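TSR3 (Vulcanisaeta distributa, PDB 5APG) probably transfers the 3-amino-3-carboxypropyl group of S-adenosylmethionine to an N1-methylpseudouridine of small-subunit rRNA, the last step in making m1acp3-pseudouridine. Local coordinates at residues A[35-45]-A[60-69]; A[110-121]-A[132-143]. All coordinates share one frame; numbering follows the deposited sequence.

Contact 1. Residues A[35-45]-A[60-69]; sequences IKALPSGSIIL and IAESRGLSLI. With EEM ([(3S)-3-amino-4-hydroxy-4-oxo-butyl]-[[(2S,3S,4R,5R)-5-(6-aminopurin-9-yl)-3,4-dihydroxy-oxolan-2-yl]methyl]-methyl-selanium), chain D.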
# COMPACT_ATOMS: atom_id res chain seq x y z
N ILE A 35 -2.69 16.31 -5.16
CA ILE A 35 -2.25 15.84 -3.85
C ILE A 35 -2.88 16.70 -2.76
O ILE A 35 -3.23 16.20 -1.68
CB ILE A 35 -0.70 15.85 -3.75
CG1 ILE A 35 -0.12 14.70 -4.56
CG2 ILE A 35 -0.25 15.72 -2.30
CD1 ILE A 35 1.39 14.76 -4.71
N LYS A 36 -3.06 17.98 -3.05
CA LYS A 36 -3.69 18.90 -2.12
C LYS A 36 -5.14 18.52 -1.83
O LYS A 36 -5.68 18.84 -0.76
CB LYS A 36 -3.63 20.33 -2.66
N ALA A 37 -5.77 17.82 -2.77
CA ALA A 37 -7.17 17.43 -2.63
C ALA A 37 -7.34 16.17 -1.77
O ALA A 37 -8.45 15.85 -1.34
CB ALA A 37 -7.80 17.23 -4.00
N LEU A 38 -6.25 15.44 -1.55
CA LEU A 38 -6.28 14.31 -0.63
C LEU A 38 -6.60 14.83 0.77
O LEU A 38 -6.19 15.93 1.12
CB LEU A 38 -4.95 13.54 -0.65
CG LEU A 38 -4.58 12.77 -1.92
CD1 LEU A 38 -3.12 12.34 -1.87
CD2 LEU A 38 -5.48 11.55 -2.11
N PRO A 39 -7.35 14.06 1.56
CA PRO A 39 -7.79 14.56 2.88
C PRO A 39 -6.64 14.75 3.88
O PRO A 39 -5.87 13.82 4.12
CB PRO A 39 -8.75 13.47 3.37
CG PRO A 39 -8.41 12.25 2.57
CD PRO A 39 -7.96 12.76 1.23
N SER A 40 -6.54 15.94 4.45
CA SER A 40 -5.54 16.20 5.49
C SER A 40 -5.82 15.36 6.73
O SER A 40 -6.97 15.15 7.10
CB SER A 40 -5.52 17.69 5.86
OG SER A 40 -4.97 18.47 4.82
N GLY A 41 -4.76 14.88 7.37
CA GLY A 41 -4.91 14.12 8.59
C GLY A 41 -5.29 12.67 8.34
O GLY A 41 -5.52 11.92 9.29
N SER A 42 -5.37 12.29 7.07
CA SER A 42 -5.63 10.90 6.72
C SER A 42 -4.34 10.09 6.84
O SER A 42 -3.25 10.65 6.87
CB SER A 42 -6.19 10.78 5.30
OG SER A 42 -5.29 11.30 4.34
N ILE A 43 -4.47 8.77 6.92
CA ILE A 43 -3.35 7.88 6.67
C ILE A 43 -2.99 7.97 5.20
O ILE A 43 -3.86 7.82 4.34
CB ILE A 43 -3.68 6.41 7.01
CG1 ILE A 43 -4.10 6.25 8.48
CG2 ILE A 43 -2.49 5.50 6.69
CD1 ILE A 43 -2.98 6.53 9.46
N ILE A 44 -1.71 8.22 4.89
CA ILE A 44 -1.28 8.06 3.51
C ILE A 44 -0.25 6.94 3.44
O ILE A 44 0.71 6.89 4.21
CB ILE A 44 -0.70 9.37 2.89
CG1 ILE A 44 -0.61 9.23 1.36
CG2 ILE A 44 0.67 9.75 3.47
CD1 ILE A 44 -0.24 10.51 0.64
N LEU A 45 -0.50 5.99 2.54
CA LEU A 45 0.48 4.95 2.30
C LEU A 45 1.68 5.61 1.63
O LEU A 45 1.52 6.46 0.75
CB LEU A 45 -0.09 3.83 1.44
CG LEU A 45 -1.24 3.03 2.08
CD1 LEU A 45 -1.59 1.83 1.23
CD2 LEU A 45 -0.90 2.61 3.50
N ILE A 60 -7.84 6.35 12.65
CA ILE A 60 -7.59 7.47 11.75
C ILE A 60 -8.21 7.24 10.37
O ILE A 60 -8.81 8.15 9.80
CB ILE A 60 -6.07 7.72 11.59
CG1 ILE A 60 -5.45 8.07 12.94
CG2 ILE A 60 -5.81 8.83 10.58
CD1 ILE A 60 -5.99 9.34 13.55
N ALA A 61 -8.06 6.02 9.85
CA ALA A 61 -8.66 5.66 8.57
C ALA A 61 -10.18 5.82 8.59
O ALA A 61 -10.77 6.24 7.60
CB ALA A 61 -8.28 4.23 8.20
N GLU A 62 -10.80 5.47 9.70
CA GLU A 62 -12.25 5.61 9.85
C GLU A 62 -12.70 7.07 9.88
O GLU A 62 -13.75 7.41 9.35
CB GLU A 62 -12.73 4.93 11.13
CG GLU A 62 -12.60 3.43 11.15
CD GLU A 62 -13.03 2.86 12.48
OE1 GLU A 62 -12.68 3.44 13.53
OE2 GLU A 62 -13.73 1.82 12.48
N SER A 63 -11.91 7.92 10.53
CA SER A 63 -12.33 9.29 10.80
C SER A 63 -11.84 10.30 9.75
O SER A 63 -12.52 11.29 9.49
CB SER A 63 -11.86 9.71 12.19
OG SER A 63 -10.47 9.49 12.35
N ARG A 64 -10.67 10.05 9.17
CA ARG A 64 -10.11 10.97 8.18
C ARG A 64 -10.01 10.33 6.80
O ARG A 64 -10.07 11.03 5.78
CB ARG A 64 -8.72 11.46 8.61
CG ARG A 64 -8.69 12.47 9.77
CD ARG A 64 -8.42 11.77 11.09
NE ARG A 64 -8.26 12.70 12.21
CZ ARG A 64 -7.10 13.24 12.58
NH1 ARG A 64 -5.99 12.97 11.90
NH2 ARG A 64 -7.05 14.06 13.62
N GLY A 65 -9.86 9.01 6.75
CA GLY A 65 -9.77 8.31 5.48
C GLY A 65 -8.40 7.72 5.20
O GLY A 65 -7.48 7.86 6.01
N LEU A 66 -8.26 7.07 4.05
CA LEU A 66 -7.00 6.47 3.62
C LEU A 66 -6.60 7.01 2.26
O LEU A 66 -7.37 6.92 1.30
CB LEU A 66 -7.12 4.94 3.56
CG LEU A 66 -5.88 4.16 3.09
CD1 LEU A 66 -4.76 4.26 4.11
CD2 LEU A 66 -6.22 2.69 2.81
N SER A 67 -5.41 7.59 2.17
CA SER A 67 -4.94 8.22 0.94
C SER A 67 -3.80 7.43 0.31
O SER A 67 -3.03 6.78 1.00
CB SER A 67 -4.49 9.66 1.21
OG SER A 67 -5.56 10.45 1.69
N LEU A 68 -3.70 7.51 -1.02
CA LEU A 68 -2.58 6.92 -1.74
C LEU A 68 -2.23 7.76 -2.96
O LEU A 68 -3.10 8.42 -3.55
CB LEU A 68 -2.88 5.49 -2.21
CG LEU A 68 -3.10 4.33 -1.24
CD1 LEU A 68 -4.54 4.29 -0.73
CD2 LEU A 68 -2.74 3.03 -1.93
N ILE A 69 -0.97 7.72 -3.35
CA ILE A 69 -0.55 8.25 -4.63
C ILE A 69 -0.26 7.09 -5.56
O ILE A 69 0.55 6.21 -5.24
CB ILE A 69 0.69 9.16 -4.51
CG1 ILE A 69 0.37 10.41 -3.68
CG2 ILE A 69 1.20 9.56 -5.89
CD1 ILE A 69 1.60 11.18 -3.23
C2 EEM D . 3.38 1.51 1.25
N3 EEM D . 2.67 1.72 0.19
C4 EEM D . 2.76 0.91 -0.84
C1' EEM D . 1.09 1.75 -2.54
C2' EEM D . 1.76 3.14 -2.72
C3' EEM D . 2.17 3.10 -4.04
C4' EEM D . 1.28 2.40 -4.78
C5' EEM D . 1.88 1.53 -5.82
O EEM D . -0.99 -1.05 -9.28
C EEM D . -0.44 -0.65 -10.28
OXT EEM D . -1.06 -0.55 -11.32
CA EEM D . 1.01 -0.24 -10.24
N EEM D . 1.44 -0.01 -11.59
CB EEM D . 1.07 1.02 -9.40
CG EEM D . 2.47 1.41 -8.94
SE EEM D . 2.39 2.61 -7.37
CE EEM D . 4.15 3.30 -6.96
O4' EEM D . 0.73 1.36 -3.69
O3' EEM D . 2.52 4.44 -4.57
O2' EEM D . 0.64 4.03 -2.60
N9 EEM D . 2.17 0.85 -2.05
C8 EEM D . 2.68 -0.20 -2.66
N7 EEM D . 3.56 -0.82 -1.91
C5 EEM D . 3.64 -0.15 -0.74
N1 EEM D . 4.24 0.52 1.40
C6 EEM D . 4.41 -0.34 0.44
N6 EEM D . 5.33 -1.39 0.56
O HOH W 1 1.09 6.52 -1.81
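S42 and S67 meet through their hydroxyls because of two different torsions. In S42 the OG sits between the backbone N and the carbonyl carbon (chi1 60°); in S67 it lies anti to the carbonyl carbon (chi1 -61°). S67 OG donates to S42 OG at 2.8 Å. S42 OG in turn donates to P39 O at 2.6 Å, in the carbonyl plane, across the type II turn P39-S42. This buried relay ties the turn to the strand, and P39 CD packs on S67 OG. The strands 43-45 and 66-69 run parallel, joined by the helix 58-63 as a beta-alpha-beta unit of the SPOUT-type sheet. S67 bonds to strand 43-45 through both backbone groups: its N donates to I43 O at 2.7 Å, and its O accepts from L45 N at 3.1 Å. I43 N reaches G65 O more loosely, at 3.3 Å. On one face of the sheet I43 CG2 touches L66 CD1, while the I43 and I60 side chains cross at about a right angle, I43 CG1 meeting I60 CG2. R64, bent along its chain, brings NH1 to a lone pair of G41 O at 2.9 Å. I60 CD1 lies over one face of that guanidinium, near the rim. At the C-terminal ends L45 and L68 lie side by side, pointing the same way, L45 CB against EEM N3 and L68 CD2 against EEM O2'. I69 O accepts from EEM O3' at 2.7 Å, and a water links L45 O, I69 N and EEM O2'.

Contact 2. Residues A[110-121]-A[132-143]; sequences LSTIEAVAAALY and VLRLYKWGPNFI. With EEM ([(3S)-3-amino-4-hydroxy-4-oxo-butyl]-[[(2S,3S,4R,5R)-5-(6-aminopurin-9-yl)-3,4-dihydroxy-oxolan-2-yl]methyl]-methyl-selanium), chain D.
I113 and V132 slide past each other in opposite directions where helix 112-121 packs on the C-terminal end of helix 126-133 and the chain that follows. The N-terminal turn of helix 112-121 carries a capping box: S111 OG accepts from E114 N at 3.2 Å, and E114 OE1 takes both S111 N and S111 OG, from opposite faces of the carboxylate plane. Packing is tightest at I113, whose CG1 lies 3.4 Å from V132 CG1, closer than usual carbon contact. Its CG1 points anti to the backbone N (chi1 -171°), which carries CD1 on to V132 O. A117 CB, a small side chain, sits against L133 CG at 3.5 Å. On the next part of the helix surface, F142 lies against E114, with E114 CB over the centre of its ring, a CH-pi contact at 4.2 Å from the centroid. A118 CB meets the edge of the same ring. The E114 carboxylate is buried beside F142 and W138; A99 N bonds to OE2 and N100 ND2 to OE1. The other side is looser and partly exposed. It is made by L135 and Y136 of the type I turn L133-Y136 and, after it, W138. I113 CD1 meets the edge of the Y136 ring, and W138 touches I113 CG2 through CH2. W138 CZ2 stands over one face of the Y136 ring, near the rim, and W138 CZ3 comes to 3.7 Å from E114 CD.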
# COMPACT_ATOMS: atom_id res chain seq x y z
N LEU A 110 4.53 -3.64 -3.97
CA LEU A 110 3.17 -4.10 -4.24
C LEU A 110 2.45 -3.24 -5.27
O LEU A 110 2.79 -2.08 -5.46
CB LEU A 110 2.35 -4.12 -2.94
CG LEU A 110 2.99 -4.83 -1.74
CD1 LEU A 110 2.05 -4.80 -0.54
CD2 LEU A 110 3.37 -6.27 -2.09
N SER A 111 1.46 -3.83 -5.92
CA SER A 111 0.55 -3.05 -6.76
C SER A 111 -0.31 -2.17 -5.85
O SER A 111 -0.41 -2.42 -4.65
CB SER A 111 -0.34 -3.96 -7.61
OG SER A 111 -1.27 -4.67 -6.81
N THR A 112 -0.91 -1.14 -6.43
CA THR A 112 -1.75 -0.24 -5.65
C THR A 112 -2.90 -1.02 -5.00
O THR A 112 -3.22 -0.80 -3.83
CB THR A 112 -2.30 0.90 -6.52
OG1 THR A 112 -1.20 1.69 -7.00
CG2 THR A 112 -3.25 1.79 -5.72
N ILE A 113 -3.50 -1.96 -5.73
CA ILE A 113 -4.64 -2.69 -5.19
C ILE A 113 -4.22 -3.63 -4.06
O ILE A 113 -4.95 -3.80 -3.08
CB ILE A 113 -5.42 -3.47 -6.29
CG1 ILE A 113 -6.73 -4.02 -5.73
CG2 ILE A 113 -4.59 -4.61 -6.89
CD1 ILE A 113 -7.73 -4.48 -6.79
N GLU A 114 -3.03 -4.23 -4.17
CA GLU A 114 -2.52 -5.09 -3.11
C GLU A 114 -2.22 -4.27 -1.86
O GLU A 114 -2.44 -4.71 -0.73
CB GLU A 114 -1.26 -5.83 -3.56
CG GLU A 114 -1.51 -7.01 -4.50
CD GLU A 114 -0.25 -7.46 -5.21
OE1 GLU A 114 0.38 -6.62 -5.89
OE2 GLU A 114 0.13 -8.64 -5.07
N ALA A 115 -1.71 -3.06 -2.07
CA ALA A 115 -1.40 -2.18 -0.96
C ALA A 115 -2.65 -1.75 -0.22
O ALA A 115 -2.68 -1.72 1.01
CB ALA A 115 -0.65 -0.98 -1.44
N VAL A 116 -3.69 -1.39 -0.97
CA VAL A 116 -4.97 -1.03 -0.37
C VAL A 116 -5.51 -2.20 0.44
O VAL A 116 -5.93 -2.04 1.58
CB VAL A 116 -5.99 -0.60 -1.45
CG1 VAL A 116 -7.40 -0.52 -0.87
CG2 VAL A 116 -5.58 0.75 -2.06
N ALA A 117 -5.49 -3.39 -0.15
CA ALA A 117 -6.01 -4.57 0.53
C ALA A 117 -5.21 -4.91 1.79
O ALA A 117 -5.78 -5.25 2.82
CB ALA A 117 -6.02 -5.75 -0.41
N ALA A 118 -3.88 -4.83 1.69
CA ALA A 118 -3.03 -5.06 2.85
C ALA A 118 -3.35 -4.08 3.98
O ALA A 118 -3.46 -4.47 5.15
CB ALA A 118 -1.55 -4.95 2.46
N ALA A 119 -3.49 -2.80 3.64
CA ALA A 119 -3.80 -1.78 4.62
C ALA A 119 -5.14 -2.09 5.30
O ALA A 119 -5.25 -2.02 6.53
CB ALA A 119 -3.83 -0.40 3.98
N LEU A 120 -6.14 -2.41 4.49
CA LEU A 120 -7.46 -2.78 5.00
C LEU A 120 -7.38 -3.98 5.95
O LEU A 120 -7.95 -3.96 7.05
CB LEU A 120 -8.41 -3.10 3.85
CG LEU A 120 -8.87 -1.93 2.98
CD1 LEU A 120 -9.70 -2.42 1.79
CD2 LEU A 120 -9.67 -0.93 3.81
N TYR A 121 -6.69 -5.02 5.52
CA TYR A 121 -6.56 -6.24 6.32
C TYR A 121 -5.92 -5.94 7.68
O TYR A 121 -6.45 -6.33 8.72
CB TYR A 121 -5.72 -7.28 5.56
CG TYR A 121 -5.78 -8.67 6.16
CD1 TYR A 121 -5.04 -9.00 7.29
CD2 TYR A 121 -6.58 -9.65 5.59
CE1 TYR A 121 -5.10 -10.27 7.83
CE2 TYR A 121 -6.65 -10.93 6.12
CZ TYR A 121 -5.91 -11.23 7.24
OH TYR A 121 -5.97 -12.49 7.78
N VAL A 132 -11.97 -6.35 -2.37
CA VAL A 132 -11.05 -5.60 -3.22
C VAL A 132 -10.16 -6.54 -4.06
O VAL A 132 -10.05 -6.38 -5.27
CB VAL A 132 -10.17 -4.66 -2.36
CG1 VAL A 132 -8.92 -4.27 -3.10
CG2 VAL A 132 -10.96 -3.44 -1.93
N LEU A 133 -9.55 -7.52 -3.40
CA LEU A 133 -8.63 -8.44 -4.08
C LEU A 133 -9.32 -9.31 -5.13
O LEU A 133 -8.71 -9.70 -6.13
CB LEU A 133 -7.93 -9.33 -3.06
CG LEU A 133 -6.88 -8.63 -2.21
CD1 LEU A 133 -6.42 -9.53 -1.07
CD2 LEU A 133 -5.69 -8.18 -3.06
N ARG A 134 -10.59 -9.61 -4.91
CA ARG A 134 -11.33 -10.47 -5.84
C ARG A 134 -11.54 -9.80 -7.21
O ARG A 134 -11.98 -10.45 -8.15
CB ARG A 134 -12.66 -10.89 -5.21
CG ARG A 134 -12.50 -11.98 -4.15
CD ARG A 134 -13.81 -12.37 -3.50
NE ARG A 134 -14.75 -12.94 -4.45
CZ ARG A 134 -16.00 -13.30 -4.15
NH1 ARG A 134 -16.45 -13.16 -2.91
NH2 ARG A 134 -16.79 -13.81 -5.09
N LEU A 135 -11.18 -8.52 -7.33
CA LEU A 135 -11.21 -7.84 -8.62
C LEU A 135 -10.19 -8.42 -9.61
O LEU A 135 -10.27 -8.16 -10.82
CB LEU A 135 -10.96 -6.34 -8.45
CG LEU A 135 -12.08 -5.54 -7.79
CD1 LEU A 135 -11.71 -4.06 -7.74
CD2 LEU A 135 -13.40 -5.75 -8.51
N TYR A 136 -9.22 -9.18 -9.11
CA TYR A 136 -8.27 -9.89 -9.97
C TYR A 136 -8.28 -11.38 -9.64
O TYR A 136 -8.52 -11.77 -8.50
CB TYR A 136 -6.85 -9.32 -9.82
CG TYR A 136 -6.69 -7.94 -10.42
CD1 TYR A 136 -6.40 -7.78 -11.77
CD2 TYR A 136 -6.84 -6.79 -9.64
CE1 TYR A 136 -6.26 -6.52 -12.34
CE2 TYR A 136 -6.70 -5.53 -10.20
CZ TYR A 136 -6.41 -5.40 -11.54
OH TYR A 136 -6.28 -4.14 -12.09
N LYS A 137 -8.04 -12.23 -10.63
CA LYS A 137 -8.07 -13.66 -10.37
C LYS A 137 -6.94 -14.05 -9.41
O LYS A 137 -7.11 -14.96 -8.60
CB LYS A 137 -7.98 -14.46 -11.67
CG LYS A 137 -6.64 -14.41 -12.39
CD LYS A 137 -6.61 -15.46 -13.49
CE LYS A 137 -5.49 -15.22 -14.49
NZ LYS A 137 -5.58 -16.18 -15.63
N TRP A 138 -5.82 -13.32 -9.47
CA TRP A 138 -4.66 -13.60 -8.62
C TRP A 138 -4.76 -12.90 -7.26
O TRP A 138 -3.94 -13.12 -6.37
CB TRP A 138 -3.37 -13.17 -9.32
CG TRP A 138 -3.41 -11.77 -9.87
CD1 TRP A 138 -3.67 -11.40 -11.16
CD2 TRP A 138 -3.21 -10.55 -9.14
NE1 TRP A 138 -3.64 -10.03 -11.28
CE2 TRP A 138 -3.36 -9.49 -10.05
CE3 TRP A 138 -2.92 -10.26 -7.80
CZ2 TRP A 138 -3.23 -8.15 -9.66
CZ3 TRP A 138 -2.79 -8.94 -7.42
CH2 TRP A 138 -2.95 -7.90 -8.35
N GLY A 139 -5.76 -12.04 -7.11
CA GLY A 139 -5.92 -11.23 -5.91
C GLY A 139 -5.97 -11.96 -4.58
O GLY A 139 -5.17 -11.67 -3.69
N PRO A 140 -6.91 -12.89 -4.41
CA PRO A 140 -7.04 -13.61 -3.13
C PRO A 140 -5.75 -14.32 -2.71
O PRO A 140 -5.50 -14.44 -1.51
CB PRO A 140 -8.16 -14.61 -3.41
CG PRO A 140 -9.01 -13.92 -4.43
CD PRO A 140 -8.02 -13.23 -5.33
N ASN A 141 -4.95 -14.75 -3.68
CA ASN A 141 -3.69 -15.42 -3.38
C ASN A 141 -2.70 -14.53 -2.63
O ASN A 141 -1.78 -15.03 -1.98
CB ASN A 141 -3.03 -15.92 -4.67
CG ASN A 141 -1.96 -16.96 -4.41
OD1 ASN A 141 -2.13 -17.86 -3.58
ND2 ASN A 141 -0.83 -16.84 -5.10
N PHE A 142 -2.88 -13.21 -2.72
CA PHE A 142 -2.06 -12.27 -1.97
C PHE A 142 -2.16 -12.52 -0.47
O PHE A 142 -1.16 -12.49 0.25
CB PHE A 142 -2.46 -10.83 -2.28
CG PHE A 142 -1.71 -9.80 -1.47
CD1 PHE A 142 -0.37 -9.54 -1.74
CD2 PHE A 142 -2.33 -9.11 -0.45
CE1 PHE A 142 0.33 -8.59 -1.01
CE2 PHE A 142 -1.63 -8.16 0.29
CZ PHE A 142 -0.31 -7.91 0.01
N ILE A 143 -3.37 -12.78 0.01
CA ILE A 143 -3.58 -13.10 1.41
C ILE A 143 -3.05 -14.50 1.73
O ILE A 143 -2.41 -14.70 2.76
CB ILE A 143 -5.06 -12.97 1.81
CG1 ILE A 143 -5.48 -11.50 1.77
CG2 ILE A 143 -5.31 -13.56 3.19
CD1 ILE A 143 -6.92 -11.26 2.13
C2 EEM D . 3.38 1.51 1.25
N3 EEM D . 2.67 1.72 0.19
C4 EEM D . 2.76 0.91 -0.84
C1' EEM D . 1.09 1.75 -2.54
C2' EEM D . 1.76 3.14 -2.72
C3' EEM D . 2.17 3.10 -4.04
C4' EEM D . 1.28 2.40 -4.78
C5' EEM D . 1.88 1.53 -5.82
O EEM D . -0.99 -1.05 -9.28
C EEM D . -0.44 -0.65 -10.28
OXT EEM D . -1.06 -0.55 -11.32
CA EEM D . 1.01 -0.24 -10.24
N EEM D . 1.44 -0.01 -11.59
CB EEM D . 1.07 1.02 -9.40
CG EEM D . 2.47 1.41 -8.94
SE EEM D . 2.39 2.61 -7.37
CE EEM D . 4.15 3.30 -6.96
O4' EEM D . 0.73 1.36 -3.69
O3' EEM D . 2.52 4.44 -4.57
O2' EEM D . 0.64 4.03 -2.60
N9 EEM D . 2.17 0.85 -2.05
C8 EEM D . 2.68 -0.20 -2.66
N7 EEM D . 3.56 -0.82 -1.91
C5 EEM D . 3.64 -0.15 -0.74
N1 EEM D . 4.24 0.52 1.40
C6 EEM D . 4.41 -0.34 0.44
N6 EEM D . 5.33 -1.39 0.56

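In the fold
Contacts 1 and 2 follow one another along the chain, with centres about 19 Å apart, yet they touch. L68 CD2 of contact 1 packs on V116 CG2 of contact 2 at 3.7 Å, and L45 CD1 meets A115 O at the same distance. Helix 112-122 thus covers the side of the sheet that carries L66 and L68. EEM, the selenium analogue of S-adenosylmethionine, is held from both: contact 1 serves the ribose side, and contact 2 takes the carboxylate, where T112 N donates to EEM O at 2.9 Å. A115 CB lies 3.4 Å from EEM N9. T19, L93 and Y108 add further bonds to the ligand.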